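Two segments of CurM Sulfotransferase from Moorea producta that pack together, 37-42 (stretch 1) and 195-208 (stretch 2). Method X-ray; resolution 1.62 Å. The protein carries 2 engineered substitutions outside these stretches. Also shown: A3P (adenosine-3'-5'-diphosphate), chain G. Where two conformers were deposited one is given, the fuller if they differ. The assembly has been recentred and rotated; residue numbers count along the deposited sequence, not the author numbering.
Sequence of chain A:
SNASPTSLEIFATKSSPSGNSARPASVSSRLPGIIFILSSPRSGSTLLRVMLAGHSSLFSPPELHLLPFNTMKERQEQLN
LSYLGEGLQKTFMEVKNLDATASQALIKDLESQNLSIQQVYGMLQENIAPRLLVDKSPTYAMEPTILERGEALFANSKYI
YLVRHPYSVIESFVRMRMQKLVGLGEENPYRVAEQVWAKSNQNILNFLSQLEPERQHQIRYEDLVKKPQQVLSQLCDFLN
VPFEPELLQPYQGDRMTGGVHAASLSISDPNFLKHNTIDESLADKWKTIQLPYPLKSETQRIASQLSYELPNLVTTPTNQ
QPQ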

# COMPACT_ATOMS: atom_id res chain seq x y z
N ILE A 37 4.07 -2.94 2.54
CA ILE A 37 3.26 -3.62 1.53
C ILE A 37 3.56 -2.95 0.19
O ILE A 37 3.30 -1.75 0.02
CB ILE A 37 1.73 -3.57 1.81
CG1 ILE A 37 1.40 -4.32 3.11
CG2 ILE A 37 0.95 -4.17 0.63
CD1 ILE A 37 -0.03 -4.10 3.64
N LEU A 38 4.13 -3.71 -0.73
CA LEU A 38 4.46 -3.21 -2.06
C LEU A 38 3.53 -3.79 -3.11
O LEU A 38 3.32 -5.01 -3.16
CB LEU A 38 5.90 -3.56 -2.43
CG LEU A 38 7.00 -3.13 -1.47
CD1 LEU A 38 8.34 -3.54 -2.03
CD2 LEU A 38 6.96 -1.62 -1.19
N SER A 39 3.01 -2.93 -3.97
CA SER A 39 2.11 -3.41 -5.03
C SER A 39 1.91 -2.38 -6.10
O SER A 39 2.21 -1.21 -5.92
CB SER A 39 0.73 -3.76 -4.44
OG SER A 39 0.06 -2.57 -4.05
N SER A 40 1.38 -2.85 -7.23
CA SER A 40 0.82 -1.98 -8.25
C SER A 40 -0.47 -1.37 -7.70
O SER A 40 -1.11 -1.97 -6.82
CB SER A 40 0.52 -2.80 -9.51
OG SER A 40 -0.35 -2.13 -10.41
N PRO A 41 -0.89 -0.19 -8.21
CA PRO A 41 -2.23 0.30 -7.91
C PRO A 41 -3.31 -0.76 -8.20
O PRO A 41 -3.12 -1.63 -9.05
CB PRO A 41 -2.39 1.46 -8.91
CG PRO A 41 -1.01 2.01 -8.98
CD PRO A 41 -0.13 0.79 -9.01
N ARG A 42 -4.43 -0.66 -7.49
CA ARG A 42 -5.65 -1.47 -7.73
C ARG A 42 -5.49 -2.97 -7.45
O ARG A 42 -6.20 -3.79 -8.03
CB ARG A 42 -6.22 -1.25 -9.17
CG ARG A 42 -6.17 0.19 -9.68
CD ARG A 42 -6.79 1.17 -8.69
NE ARG A 42 -8.19 0.88 -8.40
CZ ARG A 42 -8.91 1.59 -7.53
NH1 ARG A 42 -10.19 1.30 -7.33
NH2 ARG A 42 -8.35 2.60 -6.87
N GLN A 195 1.31 0.06 -18.49
CA GLN A 195 2.66 0.51 -18.14
C GLN A 195 2.80 0.67 -16.62
O GLN A 195 3.84 0.33 -16.05
CB GLN A 195 3.00 1.82 -18.86
CG GLN A 195 4.37 2.38 -18.52
CD GLN A 195 4.70 3.63 -19.32
OE1 GLN A 195 4.89 3.58 -20.53
NE2 GLN A 195 4.76 4.77 -18.63
N VAL A 196 1.76 1.17 -15.95
CA VAL A 196 1.80 1.30 -14.49
C VAL A 196 1.94 -0.08 -13.82
O VAL A 196 2.78 -0.27 -12.94
CB VAL A 196 0.59 2.08 -13.94
CG1 VAL A 196 0.54 2.00 -12.42
CG2 VAL A 196 0.68 3.54 -14.36
N TRP A 197 1.14 -1.05 -14.27
CA TRP A 197 1.23 -2.41 -13.73
C TRP A 197 2.59 -3.04 -14.02
O TRP A 197 3.21 -3.63 -13.14
CB TRP A 197 0.09 -3.29 -14.29
CG TRP A 197 0.07 -4.67 -13.68
CD1 TRP A 197 -0.59 -5.05 -12.55
CD2 TRP A 197 0.74 -5.84 -14.18
NE1 TRP A 197 -0.37 -6.39 -12.30
CE2 TRP A 197 0.44 -6.89 -13.29
CE3 TRP A 197 1.57 -6.10 -15.29
CZ2 TRP A 197 0.94 -8.19 -13.46
CZ3 TRP A 197 2.06 -7.38 -15.47
CH2 TRP A 197 1.74 -8.42 -14.56
N ALA A 198 3.07 -2.89 -15.26
CA ALA A 198 4.34 -3.49 -15.68
C ALA A 198 5.54 -2.88 -14.95
O ALA A 198 6.39 -3.61 -14.44
CB ALA A 198 4.52 -3.37 -17.20
N LYS A 199 5.58 -1.54 -14.89
CA LYS A 199 6.70 -0.84 -14.26
C LYS A 199 6.74 -1.09 -12.75
O LYS A 199 7.81 -1.38 -12.20
CB LYS A 199 6.67 0.66 -14.57
CG LYS A 199 7.73 1.48 -13.84
CD LYS A 199 7.86 2.88 -14.40
CE LYS A 199 8.68 3.78 -13.47
NZ LYS A 199 10.01 3.21 -13.08
N SER A 200 5.59 -0.99 -12.09
CA SER A 200 5.50 -1.23 -10.65
C SER A 200 5.99 -2.63 -10.31
O SER A 200 6.82 -2.82 -9.42
CB SER A 200 4.06 -1.05 -10.15
OG SER A 200 3.61 0.27 -10.38
N ASN A 201 5.47 -3.62 -11.04
CA ASN A 201 5.86 -5.00 -10.78
C ASN A 201 7.31 -5.29 -11.10
O ASN A 201 8.00 -5.93 -10.31
CB ASN A 201 4.89 -5.98 -11.44
CG ASN A 201 3.63 -6.12 -10.64
OD1 ASN A 201 3.65 -6.67 -9.54
ND2 ASN A 201 2.52 -5.59 -11.17
N GLN A 202 7.79 -4.79 -12.24
CA GLN A 202 9.20 -4.98 -12.56
C GLN A 202 10.12 -4.32 -11.52
O GLN A 202 11.13 -4.90 -11.12
CB GLN A 202 9.54 -4.49 -13.98
CG GLN A 202 10.92 -4.99 -14.45
CD GLN A 202 11.00 -6.50 -14.47
OE1 GLN A 202 10.23 -7.17 -15.18
NE2 GLN A 202 11.92 -7.06 -13.70
N ASN A 203 9.75 -3.12 -11.07
CA ASN A 203 10.53 -2.42 -10.05
C ASN A 203 10.58 -3.22 -8.75
O ASN A 203 11.64 -3.33 -8.13
CB ASN A 203 9.98 -1.01 -9.77
CG ASN A 203 10.26 -0.01 -10.90
OD1 ASN A 203 9.63 1.06 -10.95
ND2 ASN A 203 11.17 -0.35 -11.80
N ILE A 204 9.44 -3.78 -8.34
CA ILE A 204 9.41 -4.61 -7.13
C ILE A 204 10.25 -5.87 -7.29
O ILE A 204 11.05 -6.21 -6.42
CB ILE A 204 7.98 -4.98 -6.72
CG1 ILE A 204 7.18 -3.73 -6.35
CG2 ILE A 204 8.02 -5.91 -5.50
CD1 ILE A 204 5.67 -3.94 -6.34
N LEU A 205 10.08 -6.55 -8.42
CA LEU A 205 10.87 -7.75 -8.71
C LEU A 205 12.37 -7.46 -8.65
O LEU A 205 13.13 -8.22 -8.03
CB LEU A 205 10.48 -8.33 -10.07
CG LEU A 205 9.09 -8.98 -10.10
CD1 LEU A 205 8.60 -9.14 -11.54
CD2 LEU A 205 9.13 -10.31 -9.38
N ASN A 206 12.79 -6.37 -9.29
CA ASN A 206 14.19 -5.96 -9.29
C ASN A 206 14.71 -5.67 -7.88
O ASN A 206 15.80 -6.10 -7.51
CB ASN A 206 14.42 -4.74 -10.19
CG ASN A 206 14.27 -5.06 -11.67
OD1 ASN A 206 14.21 -6.22 -12.07
ND2 ASN A 206 14.20 -4.02 -12.49
N PHE A 207 13.92 -4.93 -7.11
CA PHE A 207 14.28 -4.56 -5.75
C PHE A 207 14.40 -5.78 -4.84
O PHE A 207 15.40 -5.97 -4.14
CB PHE A 207 13.23 -3.56 -5.23
CG PHE A 207 13.32 -3.27 -3.76
CD1 PHE A 207 14.37 -2.50 -3.25
CD2 PHE A 207 12.33 -3.72 -2.90
CE1 PHE A 207 14.45 -2.21 -1.89
CE2 PHE A 207 12.39 -3.44 -1.53
CZ PHE A 207 13.46 -2.68 -1.03
N LEU A 208 13.38 -6.64 -4.88
CA LEU A 208 13.35 -7.80 -4.01
C LEU A 208 14.38 -8.86 -4.37
O LEU A 208 14.80 -9.64 -3.51
CB LEU A 208 11.94 -8.41 -3.96
CG LEU A 208 10.86 -7.54 -3.30
CD1 LEU A 208 9.55 -8.28 -3.33
CD2 LEU A 208 11.23 -7.15 -1.87
P1 A3P G . -12.03 -1.74 -7.88
O1P A3P G . -11.71 -0.65 -8.87
O2P A3P G . -12.99 -1.32 -6.79
O3P A3P G . -12.36 -3.06 -8.53
P2 A3P G . -6.05 -0.75 -3.97
O4P A3P G . -4.70 -1.38 -4.10
O5P A3P G . -6.27 0.50 -4.76
O6P A3P G . -6.50 -0.64 -2.54
O5' A3P G . -7.05 -1.81 -4.67
C5' A3P G . -8.41 -1.43 -4.92
C4' A3P G . -9.14 -2.68 -5.33
O4' A3P G . -9.28 -3.53 -4.18
C3' A3P G . -10.57 -2.41 -5.76
O3' A3P G . -10.60 -1.98 -7.14
C2' A3P G . -11.21 -3.77 -5.51
O2' A3P G . -11.09 -4.61 -6.66
C1' A3P G . -10.41 -4.37 -4.37
N9 A3P G . -11.22 -4.38 -3.12
C8 A3P G . -11.56 -3.32 -2.35
N7 A3P G . -12.34 -3.71 -1.30
C5 A3P G . -12.49 -5.05 -1.41
C6 A3P G . -13.18 -6.11 -0.64
N6 A3P G . -13.87 -5.80 0.48
N1 A3P G . -13.09 -7.38 -1.11
C2 A3P G . -12.39 -7.70 -2.22
N3 A3P G . -11.73 -6.78 -2.96
C4 A3P G . -11.75 -5.48 -2.60
O HOH W 1 1.73 -5.69 -7.72

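The end of a strand and the loop that follows it (residues 37-42) lie against one side of a helix (residues 195-208), any two residues that touch being at least 155 positions apart in sequence. The strand and helix axes approach to 8.8 Å, and their N-to-C directions differ by 134°, so the chains run roughly antiparallel but are strongly skewed. The backbones draw together along stretch 1: the CA atoms of Leu38 and Ile204 are 7.2 Å apart, whereas those of Ser40 and Ser200 are separated by 5.3 Å. The contact buries 356 Å² in total, most of it on Leu38, Ser40 and Ile204.

Leu38 and Ile204 form an apolar pair. Each directs its CA-to-CB bond toward the other stretch, and the extended m,t rotamer of Ile204 carries CD1 up to the strand, 3.9 Å from Leu38 CB. The same methyl reaches the backbone beyond, with Ile204 CD1 3.7 Å from Ser39 N, so it packs against main chain as well as side chain. One helical turn further on, the Leu38 side chain meets an aromatic ring, Leu38 CD1 lying 4.1 Å from Phe207 CE2 in an oblique approach. The CA-to-CB bond of Ser39 points away from the helix.

At Ser40 the close backbone approach is accommodated by small side chains. Ser40 CA lies 3.9 Å from Ser200 CB, and the two CB atoms are 4.0 Å apart. The hydroxyls do not pair across this gap; each is used within its own stretch. Ser40 OG donates to Pro41 O at 3.1 Å, while Ser200 OG donates to Val196 O at 2.7 Å, a carbonyl that also accepts the helical hydrogen bond from Ser200 N at 3.0 Å. Ser40 OG also sits obliquely to the Trp197 ring, 3.6 Å from Trp197 CD1.

No direct hydrogen bond joins the stretches, but a water molecule supplies a polar link. It accepts from Ser40 N at 2.9 Å and donates to Asn201 OD1 at 2.8 Å. The other amide atom of the same side chain, Asn201 ND2, donates to Trp197 O at 2.9 Å, one turn back along the helix.

Pro41 extends the apolar packing toward the start of stretch 2, where Pro41 CD rests 3.7 Å from Val196 CG1. Beyond it the chain leaves the helix: Arg42 makes no contact with stretch 2 and instead binds the nucleotide, Arg42 NH1 donating to A3P O1P at 2.9 Å.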